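Local coordinates for xyloglucanase (Paenibacillus pabuli, PDB 2JEP), which hydrolyses xyloglucan, a plant cell-wall polysaccharide, as a glycoside hydrolase of family 5, probably by cutting within its beta-1,4-glucan backbone, at residues K76-A80 with A81-S85; E298-L301 with E302-K306; S307-D310 with K311-Q315; D333-N336 with N337-A341. All blocks are in the same frame, centred on the assembly; numbering follows the deposited sequence.

Interaction 1: K76-A80 with A81-S85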
loop_
_atom_site.group_PDB
_atom_site.type_symbol
_atom_site.label_atom_id
_atom_site.label_comp_id
_atom_site.label_asym_id
_atom_site.label_seq_id
_atom_site.Cartn_x
_atom_site.Cartn_y
_atom_site.Cartn_z
ATOM N N LYS A 76 14.814 10.218 6.472
ATOM C CA LYS A 76 14.902 11.633 6.802
ATOM C C LYS A 76 14.753 12.505 5.565
ATOM O O LYS A 76 14.130 13.577 5.636
ATOM C CB LYS A 76 16.195 11.936 7.552
ATOM C CG LYS A 76 16.187 11.417 8.969
ATOM C CD LYS A 76 17.478 11.767 9.697
ATOM C CE LYS A 76 17.424 11.359 11.170
ATOM N NZ LYS A 76 18.781 11.198 11.776
ATOM N N LYS A 77 15.304 12.066 4.445
ATOM C CA LYS A 77 15.193 12.816 3.187
ATOM C C LYS A 77 13.749 12.860 2.694
ATOM O O LYS A 77 13.253 13.908 2.246
ATOM C CB LYS A 77 16.111 12.182 2.143
ATOM C CG LYS A 77 16.309 12.967 0.874
ATOM C CD LYS A 77 17.213 14.173 1.098
ATOM C CE LYS A 77 17.304 15.010 -0.166
ATOM N NZ LYS A 77 18.165 16.206 0.038
ATOM N N VAL A 78 13.060 11.725 2.797
ATOM C CA VAL A 78 11.656 11.652 2.393
ATOM C C VAL A 78 10.812 12.580 3.295
ATOM O O VAL A 78 9.933 13.327 2.807
ATOM C CB VAL A 78 11.178 10.182 2.422
ATOM C CG1 VAL A 78 9.683 10.089 2.248
ATOM C CG2 VAL A 78 11.893 9.375 1.347
ATOM N N LYS A 79 11.066 12.551 4.607
ATOM C CA LYS A 79 10.375 13.466 5.519
ATOM C C LYS A 79 10.652 14.939 5.143
ATOM O O LYS A 79 9.752 15.778 5.168
ATOM C CB LYS A 79 10.815 13.187 6.963
ATOM C CG LYS A 79 10.365 14.211 8.016
ATOM C CD LYS A 79 10.828 13.778 9.373
ATOM C CE LYS A 79 10.640 14.867 10.407
ATOM N NZ LYS A 79 11.082 14.416 11.780
ATOM N N ALA A 80 11.905 15.252 4.833
ATOM C CA ALA A 80 12.283 16.627 4.483
ATOM C C ALA A 80 11.546 17.104 3.235
ATOM O O ALA A 80 11.320 18.296 3.059
ATOM C CB ALA A 80 13.826 16.741 4.316
ATOM N N ALA A 81 11.187 16.168 2.357
ATOM C CA ALA A 81 10.425 16.492 1.137
ATOM C C ALA A 81 8.946 16.739 1.420
ATOM O O ALA A 81 8.265 17.183 0.512
ATOM C CB ALA A 81 10.567 15.386 0.083
ATOM N N GLY A 82 8.469 16.463 2.639
ATOM C CA GLY A 82 7.143 16.811 3.061
ATOM C C GLY A 82 6.183 15.662 3.277
ATOM O O GLY A 82 5.058 15.874 3.722
ATOM N N PHE A 83 6.613 14.444 2.970
ATOM C CA PHE A 83 5.755 13.283 3.184
ATOM C C PHE A 83 5.613 13.042 4.692
ATOM O O PHE A 83 6.595 13.142 5.442
ATOM C CB PHE A 83 6.360 12.064 2.487
ATOM C CG PHE A 83 6.410 12.181 0.994
ATOM C CD1 PHE A 83 5.298 11.858 0.219
ATOM C CD2 PHE A 83 7.550 12.587 0.353
ATOM C CE1 PHE A 83 5.333 11.932 -1.151
ATOM C CE2 PHE A 83 7.608 12.678 -1.042
ATOM C CZ PHE A 83 6.485 12.341 -1.792
ATOM N N LYS A 84 4.404 12.679 5.126
ATOM C CA LYS A 84 4.099 12.490 6.535
ATOM C C LYS A 84 3.839 11.029 6.921
ATOM O O LYS A 84 3.738 10.719 8.112
ATOM C CB LYS A 84 2.910 13.359 6.931
ATOM C CG LYS A 84 3.280 14.846 7.076
ATOM C CD LYS A 84 2.051 15.669 7.443
ATOM C CE LYS A 84 2.473 17.074 7.885
ATOM N NZ LYS A 84 2.906 17.888 6.721
ATOM N N SER A 85 3.764 10.137 5.931
ATOM C CA SER A 85 3.532 8.723 6.158
ATOM C C SER A 85 4.466 7.923 5.254
ATOM O O SER A 85 4.715 8.300 4.115
ATOM C CB SER A 85 2.104 8.334 5.808
ATOM O OG SER A 85 1.174 9.044 6.581
HETATM O O HOH W 1 7.331 15.572 6.476
#

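Interaction 2: E298-L301 with E302-K306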
loop_
_atom_site.group_PDB
_atom_site.type_symbol
_atom_site.label_atom_id
_atom_site.label_comp_id
_atom_site.label_asym_id
_atom_site.label_seq_id
_atom_site.Cartn_x
_atom_site.Cartn_y
_atom_site.Cartn_z
ATOM N N GLU A 298 -9.298 12.826 -16.253
ATOM C CA GLU A 298 -9.711 13.478 -15.008
ATOM C C GLU A 298 -11.111 13.057 -14.574
ATOM O O GLU A 298 -11.383 12.944 -13.368
ATOM C CB GLU A 298 -9.684 15.001 -15.195
ATOM C CG GLU A 298 -8.293 15.630 -15.359
ATOM C CD GLU A 298 -7.800 15.754 -16.798
ATOM O OE1 GLU A 298 -8.215 14.973 -17.685
ATOM O OE2 GLU A 298 -6.974 16.678 -17.012
ATOM N N ASP A 299 -12.002 12.872 -15.543
ATOM C CA ASP A 299 -13.369 12.451 -15.237
ATOM C C ASP A 299 -13.439 11.065 -14.610
ATOM O O ASP A 299 -14.232 10.824 -13.684
ATOM C CB ASP A 299 -14.300 12.563 -16.462
ATOM C CG ASP A 299 -13.735 11.920 -17.764
ATOM O OD1 ASP A 299 -12.578 11.418 -17.806
ATOM O OD2 ASP A 299 -14.499 11.891 -18.785
ATOM N N TYR A 300 -12.605 10.175 -15.108
ATOM C CA TYR A 300 -12.522 8.815 -14.570
ATOM C C TYR A 300 -11.948 8.801 -13.168
ATOM O O TYR A 300 -12.470 8.146 -12.264
ATOM C CB TYR A 300 -11.705 7.947 -15.520
ATOM C CG TYR A 300 -11.612 6.517 -15.084
ATOM C CD1 TYR A 300 -12.655 5.656 -15.297
ATOM C CD2 TYR A 300 -10.480 6.028 -14.482
ATOM C CE1 TYR A 300 -12.576 4.333 -14.903
ATOM C CE2 TYR A 300 -10.391 4.703 -14.065
ATOM C CZ TYR A 300 -11.427 3.859 -14.299
ATOM O OH TYR A 300 -11.328 2.551 -13.878
ATOM N N LEU A 301 -10.885 9.567 -12.960
ATOM C CA LEU A 301 -10.287 9.687 -11.648
ATOM C C LEU A 301 -11.324 10.195 -10.635
ATOM O O LEU A 301 -11.433 9.664 -9.521
ATOM C CB LEU A 301 -9.081 10.621 -11.729
ATOM C CG LEU A 301 -8.428 11.061 -10.430
ATOM C CD1 LEU A 301 -7.929 9.866 -9.598
ATOM C CD2 LEU A 301 -7.297 12.017 -10.732
ATOM N N GLU A 302 -12.071 11.218 -11.027
ATOM C CA GLU A 302 -13.158 11.729 -10.180
ATOM C C GLU A 302 -14.177 10.655 -9.793
ATOM O O GLU A 302 -14.509 10.507 -8.607
ATOM C CB GLU A 302 -13.825 12.913 -10.894
ATOM C CG GLU A 302 -15.180 13.345 -10.332
ATOM C CD GLU A 302 -15.157 13.883 -8.921
ATOM O OE1 GLU A 302 -14.129 14.472 -8.489
ATOM O OE2 GLU A 302 -16.195 13.720 -8.217
ATOM N N SER A 303 -14.689 9.925 -10.777
ATOM C CA SER A 303 -15.691 8.876 -10.536
ATOM C C SER A 303 -15.143 7.789 -9.616
ATOM O O SER A 303 -15.813 7.315 -8.697
ATOM C CB SER A 303 -16.105 8.231 -11.868
ATOM O OG SER A 303 -17.081 7.211 -11.672
ATOM N N GLN A 304 -13.918 7.360 -9.898
ATOM C CA GLN A 304 -13.314 6.308 -9.117
ATOM C C GLN A 304 -13.176 6.695 -7.653
ATOM O O GLN A 304 -13.555 5.951 -6.748
ATOM C CB GLN A 304 -11.952 5.947 -9.712
ATOM C CG GLN A 304 -12.047 5.199 -11.013
ATOM C CD GLN A 304 -12.409 3.771 -10.816
ATOM O OE1 GLN A 304 -11.607 3.015 -10.248
ATOM N NE2 GLN A 304 -13.597 3.399 -11.236
ATOM N N PHE A 305 -12.548 7.830 -7.389
ATOM C CA PHE A 305 -12.306 8.207 -6.002
ATOM C C PHE A 305 -13.600 8.589 -5.304
ATOM O O PHE A 305 -13.785 8.259 -4.116
ATOM C CB PHE A 305 -11.248 9.305 -5.892
ATOM C CG PHE A 305 -9.813 8.825 -6.040
ATOM C CD1 PHE A 305 -9.500 7.633 -6.683
ATOM C CD2 PHE A 305 -8.773 9.592 -5.543
ATOM C CE1 PHE A 305 -8.184 7.233 -6.818
ATOM C CE2 PHE A 305 -7.443 9.203 -5.685
ATOM C CZ PHE A 305 -7.160 8.010 -6.324
ATOM N N LYS A 306 -14.534 9.215 -6.020
ATOM C CA LYS A 306 -15.816 9.501 -5.387
ATOM C C LYS A 306 -16.482 8.199 -4.938
ATOM O O LYS A 306 -17.140 8.175 -3.896
ATOM C CB LYS A 306 -16.745 10.282 -6.308
ATOM C CG LYS A 306 -18.018 10.714 -5.583
ATOM C CD LYS A 306 -18.840 11.670 -6.428
ATOM C CE LYS A 306 -20.005 12.220 -5.633
ATOM N NZ LYS A 306 -21.034 11.175 -5.368
#

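Interaction 3: S307-D310 with K311-Q315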
loop_
_atom_site.group_PDB
_atom_site.type_symbol
_atom_site.label_atom_id
_atom_site.label_comp_id
_atom_site.label_asym_id
_atom_site.label_seq_id
_atom_site.Cartn_x
_atom_site.Cartn_y
_atom_site.Cartn_z
ATOM N N SER A 307 -16.308 7.113 -5.683
ATOM C CA SER A 307 -16.975 5.866 -5.308
ATOM C C SER A 307 -16.439 5.322 -3.984
ATOM O O SER A 307 -17.205 4.755 -3.193
ATOM C CB SER A 307 -16.903 4.840 -6.427
ATOM O OG SER A 307 -15.639 4.210 -6.558
ATOM N N MET A 308 -15.138 5.504 -3.720
ATOM C CA MET A 308 -14.572 5.084 -2.447
ATOM C C MET A 308 -15.065 5.972 -1.307
ATOM O O MET A 308 -15.336 5.498 -0.201
ATOM C CB MET A 308 -13.029 5.102 -2.499
ATOM C CG MET A 308 -12.419 4.044 -3.388
ATOM S SD MET A 308 -12.634 2.348 -2.766
ATOM C CE MET A 308 -11.474 2.326 -1.367
ATOM N N TYR A 309 -15.178 7.271 -1.567
ATOM C CA TYR A 309 -15.717 8.201 -0.583
ATOM C C TYR A 309 -17.146 7.818 -0.205
ATOM O O TYR A 309 -17.500 7.693 0.985
ATOM C CB TYR A 309 -15.652 9.628 -1.138
ATOM C CG TYR A 309 -16.328 10.615 -0.233
ATOM C CD1 TYR A 309 -15.648 11.163 0.836
ATOM C CD2 TYR A 309 -17.650 10.999 -0.458
ATOM C CE1 TYR A 309 -16.254 12.066 1.677
ATOM C CE2 TYR A 309 -18.281 11.890 0.403
ATOM C CZ TYR A 309 -17.576 12.425 1.445
ATOM O OH TYR A 309 -18.230 13.308 2.298
ATOM N N ASP A 310 -17.972 7.618 -1.225
ATOM C CA ASP A 310 -19.390 7.340 -0.996
ATOM C C ASP A 310 -19.598 6.013 -0.243
ATOM O O ASP A 310 -20.480 5.904 0.610
ATOM C CB ASP A 310 -20.122 7.279 -2.322
ATOM C CG ASP A 310 -20.321 8.636 -2.970
ATOM O OD1 ASP A 310 -20.191 9.674 -2.304
ATOM O OD2 ASP A 310 -20.623 8.651 -4.179
ATOM N N LYS A 311 -18.807 4.994 -0.563
ATOM C CA LYS A 311 -19.010 3.672 0.012
ATOM C C LYS A 311 -18.417 3.560 1.413
ATOM O O LYS A 311 -19.015 2.938 2.280
ATOM C CB LYS A 311 -18.435 2.585 -0.901
ATOM C CG LYS A 311 -18.672 1.154 -0.434
ATOM C CD LYS A 311 -20.141 0.797 -0.242
ATOM C CE LYS A 311 -20.952 0.900 -1.523
ATOM N NZ LYS A 311 -22.339 0.405 -1.318
ATOM N N PHE A 312 -17.230 4.134 1.615
ATOM C CA PHE A 312 -16.459 3.892 2.826
ATOM C C PHE A 312 -16.259 5.110 3.692
ATOM O O PHE A 312 -16.527 5.052 4.894
ATOM C CB PHE A 312 -15.118 3.232 2.484
ATOM C CG PHE A 312 -15.274 1.922 1.792
ATOM C CD1 PHE A 312 -15.879 0.861 2.449
ATOM C CD2 PHE A 312 -14.812 1.735 0.498
ATOM C CE1 PHE A 312 -16.051 -0.323 1.828
ATOM C CE2 PHE A 312 -14.984 0.514 -0.127
ATOM C CZ PHE A 312 -15.592 -0.510 0.547
ATOM N N VAL A 313 -15.752 6.205 3.133
ATOM C CA VAL A 313 -15.414 7.367 3.962
ATOM C C VAL A 313 -16.640 7.876 4.713
ATOM O O VAL A 313 -16.548 8.217 5.912
ATOM C CB VAL A 313 -14.767 8.517 3.149
ATOM C CG1 VAL A 313 -14.456 9.714 4.083
ATOM C CG2 VAL A 313 -13.452 8.043 2.459
ATOM N N THR A 314 -17.775 7.911 4.016
ATOM C CA THR A 314 -19.022 8.389 4.613
ATOM C C THR A 314 -19.506 7.509 5.750
ATOM O O THR A 314 -20.390 7.934 6.510
ATOM C CB THR A 314 -20.177 8.448 3.584
ATOM O OG1 THR A 314 -20.453 7.154 3.033
ATOM C CG2 THR A 314 -19.904 9.462 2.494
ATOM N N GLN A 315 -19.030 6.270 5.805
ATOM C CA GLN A 315 -19.434 5.326 6.859
ATOM C C GLN A 315 -18.449 5.302 8.014
ATOM O O GLN A 315 -18.585 4.487 8.938
ATOM C CB GLN A 315 -19.596 3.930 6.266
ATOM C CG GLN A 315 -20.571 3.835 5.078
ATOM C CD GLN A 315 -21.901 4.541 5.305
ATOM O OE1 GLN A 315 -22.230 5.520 4.622
ATOM N NE2 GLN A 315 -22.665 4.046 6.258
#

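Interaction 4: D333-N336 with N337-A341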
loop_
_atom_site.group_PDB
_atom_site.type_symbol
_atom_site.label_atom_id
_atom_site.label_comp_id
_atom_site.label_asym_id
_atom_site.label_seq_id
_atom_site.Cartn_x
_atom_site.Cartn_y
_atom_site.Cartn_z
ATOM N N ASP A 333 9.365 9.842 -24.810
ATOM C CA ASP A 333 8.753 11.164 -25.014
ATOM C C ASP A 333 9.462 12.117 -24.059
ATOM O O ASP A 333 9.326 11.991 -22.845
ATOM C CB ASP A 333 7.262 11.068 -24.695
ATOM C CG ASP A 333 6.513 12.385 -24.829
ATOM O OD1 ASP A 333 7.164 13.460 -24.934
ATOM O OD2 ASP A 333 5.267 12.341 -24.782
ATOM N N SER A 334 10.231 13.057 -24.605
ATOM C CA SER A 334 10.997 13.956 -23.776
ATOM C C SER A 334 10.160 14.872 -22.899
ATOM O O SER A 334 10.698 15.493 -21.981
ATOM C CB SER A 334 11.982 14.778 -24.602
ATOM O OG SER A 334 11.277 15.609 -25.513
ATOM N N SER A 335 8.852 14.922 -23.140
ATOM C CA SER A 335 7.930 15.676 -22.283
ATOM C C SER A 335 7.244 14.856 -21.189
ATOM O O SER A 335 6.436 15.386 -20.456
ATOM C CB SER A 335 6.879 16.383 -23.109
ATOM O OG SER A 335 5.917 15.511 -23.690
ATOM N N ASN A 336 7.585 13.578 -21.054
ATOM C CA ASN A 336 6.823 12.709 -20.167
ATOM C C ASN A 336 6.729 13.193 -18.741
ATOM O O ASN A 336 5.702 12.995 -18.093
ATOM C CB ASN A 336 7.376 11.290 -20.246
ATOM C CG ASN A 336 6.750 10.336 -19.241
ATOM O OD1 ASN A 336 7.439 9.887 -18.310
ATOM N ND2 ASN A 336 5.474 9.974 -19.440
ATOM N N ASN A 337 7.783 13.805 -18.204
ATOM C CA ASN A 337 7.720 14.206 -16.797
ATOM C C ASN A 337 6.680 15.293 -16.533
ATOM O O ASN A 337 6.180 15.398 -15.416
ATOM C CB ASN A 337 9.090 14.605 -16.256
ATOM C CG ASN A 337 9.925 13.424 -15.832
ATOM O OD1 ASN A 337 9.395 12.407 -15.412
ATOM N ND2 ASN A 337 11.241 13.533 -15.975
ATOM N N VAL A 338 6.332 16.084 -17.545
ATOM C CA VAL A 338 5.233 17.020 -17.381
ATOM C C VAL A 338 3.981 16.268 -16.966
ATOM O O VAL A 338 3.239 16.703 -16.076
ATOM C CB VAL A 338 4.948 17.793 -18.722
ATOM C CG1 VAL A 338 3.713 18.672 -18.619
ATOM C CG2 VAL A 338 6.193 18.629 -19.133
ATOM N N TYR A 339 3.750 15.128 -17.603
ATOM C CA TYR A 339 2.542 14.337 -17.343
ATOM C C TYR A 339 2.613 13.482 -16.100
ATOM O O TYR A 339 1.599 13.271 -15.446
ATOM C CB TYR A 339 2.106 13.548 -18.614
ATOM C CG TYR A 339 2.078 14.529 -19.756
ATOM C CD1 TYR A 339 1.169 15.581 -19.736
ATOM C CD2 TYR A 339 3.096 14.559 -20.695
ATOM C CE1 TYR A 339 1.220 16.585 -20.654
ATOM C CE2 TYR A 339 3.146 15.568 -21.646
ATOM C CZ TYR A 339 2.221 16.589 -21.598
ATOM O OH TYR A 339 2.261 17.648 -22.491
ATOM N N ARG A 340 3.808 12.994 -15.768
ATOM C CA ARG A 340 3.958 12.313 -14.493
ATOM C C ARG A 340 3.648 13.248 -13.339
ATOM O O ARG A 340 3.003 12.872 -12.370
ATOM C CB ARG A 340 5.354 11.693 -14.370
ATOM C CG ARG A 340 5.623 10.654 -15.470
ATOM C CD ARG A 340 6.574 9.558 -15.026
ATOM N NE ARG A 340 7.862 10.111 -14.662
ATOM C CZ ARG A 340 8.729 9.563 -13.794
ATOM N NH1 ARG A 340 8.466 8.443 -13.112
ATOM N NH2 ARG A 340 9.876 10.162 -13.600
ATOM N N ALA A 341 4.111 14.487 -13.443
ATOM C CA ALA A 341 3.775 15.492 -12.463
ATOM C C ALA A 341 2.278 15.768 -12.467
ATOM O O ALA A 341 1.655 15.802 -11.406
ATOM C CB ALA A 341 4.577 16.772 -12.709
HETATM O O HOH W 2 10.077 15.167 -19.367
HETATM O O HOH W 3 4.195 17.564 -24.400
#

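Interaction 1: K76-A80 with A81-S85
K77 turns its carbonyl O toward A81 N, 3.1 Å away, in the last full turn of the helix. V78 follows, and its O lies equally close to the same A81 N in a weaker bond. This carbonyl also faces the edge of the F83 ring, with V78 O 3.5 Å from F83 CD2 and close to the ring plane. The valine side chain adds an apolar touch, V78 CG1 to F83 CD2 at 3.8 Å, because CG1 stands anti to the backbone N (chi1 170°). A branched apolar residue suits this buried position, where V78 also touches F374. K79 O accepts from G82 N at 2.9 Å and also from a water that bridges it to F83 O, while K79 NZ pairs with E122. After A80, the positive phi of G82 (111°) completes a Schellman motif, and a side chain there would press on the preceding carbonyl. A serine in place of F83 would probably leave V78 CG1 without its aromatic partner and open a gap beside the helix end. The motif turns helix 72-80 toward barrel strand 85-88, with the F83 ring meeting W46 and touching I390 and M391 of helix 384-393.

Interaction 2: E298-L301 with E302-K306
Y300 O receives the N-H of Q304 at 2.9 Å in a nearly straight bond (167°), one of four successive i to i+4 backbone bonds that run from E302 N–E298 O to F305 N–L301 O. The same spacing stacks the side chains. Q304 CG, anti to the carbonyl carbon (chi1 -72°), lies over one face of the Y300 ring, 3.7 Å from the centroid; a bend at chi2 then lays the amide flat along the tyrosine, the two planes only 1° apart, with Q304 CD 3.5 Å from Y300 OH. A glutamine can do both jobs: its CG methylene covers part of the ring face, and its NE2 goes on to bond D232. One residue on, the leucine methyl L301 CD1 sits above the centre of the F305 ring, 3.8 Å from the centroid. CG of L301 is anti to the backbone N (chi1 171°), which carries the methyl along the helix toward that ring. The E302 carboxylate forms salt bridges to K350 and K353 of helix 336-353 and a hydrogen bond to Y354, tying the two helices together. L301 and F305 pack on helix 336-353, and Y300, L301 and Q304 on strand 259-265, as expected of an amphipathic outer helix in a TIM barrel.

Interaction 3: S307-D310 with K311-Q315
A wider pi-type turn near the end of helix 298-313 brings T314 back over Y309, with T314 N bonded to Y309 O at 3.1 Å. The change of spacing begins one residue earlier: M308 O accepts from F312 N at 3.0 Å and, weakly, from V313 N. Two side chains share the Y309 ring. T314 CG2 lies over one face, 4.1 Å from the centroid in a CH-pi contact, while V313 CB approaches CD1 of Y309 to 3.6 Å at an oblique angle. T314 places its methyl there because OG1 takes the site between the backbone N and the carbonyl carbon (chi1 60°). That hydroxyl lies 2.7 Å from D310 O and 2.9 Å from Q315 OE1. On the inner side M308 bends at chi2 and chi3 and brings SD in the plane of the F312 ring at its edge, a Met-aromatic contact with CE 3.9 Å from F312 CD2. Flexible methionine and flat phenylalanine fit together against I261 and V319 of the barrel strands. A glycine at Y309 would probably leave T314 CG2 and V313 CB without the ring they pack on, opening a gap beside the last turn. Tyrosine suits this partly exposed helix end because its flat ring offers apolar surface to both, while the T314 hydroxyl, with two acceptors near, can give its one proton to just one at a time.

Interaction 4: D333-N336 with N337-A341
N336 O accepts R340 N at 3.0 Å, in an i to i+4 bond of the first helical turn, and N336 OD1 lies 3.4 Å from R340 CD. The planes of the asparagine amide and the guanidinium are 18° apart; N336 CG is anti to its backbone N (chi1 174°), which sends the amide along the arginine chain. S335 O takes V338 N, while S335 OG meets the edge of the Y339 ring, 3.4 Å from CE2. A water joins this hydroxyl to Y339 OH.

Behind that shell, D333 caps the turn into the helix. Its OD1 accepts both S335 N, at 2.9 Å, and S335 OG, at 2.7 Å, from the same face of the carboxylate, so a short acidic residue fixes the serine hydroxyl. R340 is held in turn by N337: NE and NH2 both donate to N337 OD1, each at 2.9 Å, with that oxygen in the guanidinium plane. Farther out, N336 OD1 receives K329 N and N336 ND2 reaches T280 O, R340 NH1 reaches S326 O, and Y339 OH bonds T285 O. Asparagine suits position 336 because its amide can both accept and donate. Two bonds to one neutral oxygen set the guanidinium's rotation without neutralising it; D328 gives just a long, weak ion pair, so the arginine probably keeps its charge among mainly neutral acceptors.

In the fold
Followed from the N terminus, the four contacts come in series along the chain, and none nests in or crosses another. Interaction 1 ends helix 72-80 and leads into strand 85-88, the second of the eight barrel strands. Interactions 2 and 3 divide helix 298-313, which joins the sixth strand, 259-265, to the seventh, 319-324; they adjoin in sequence, their centres 13 Å apart. Interaction 4 starts helix 336-353, which leads from the seventh strand to the eighth. Interaction 2 comes within about 9 Å of interaction 4 at the nearest atoms, and helix 336-353 packs on residues 298-306. Helix 384-393 is touched by both interactions 1 and 4.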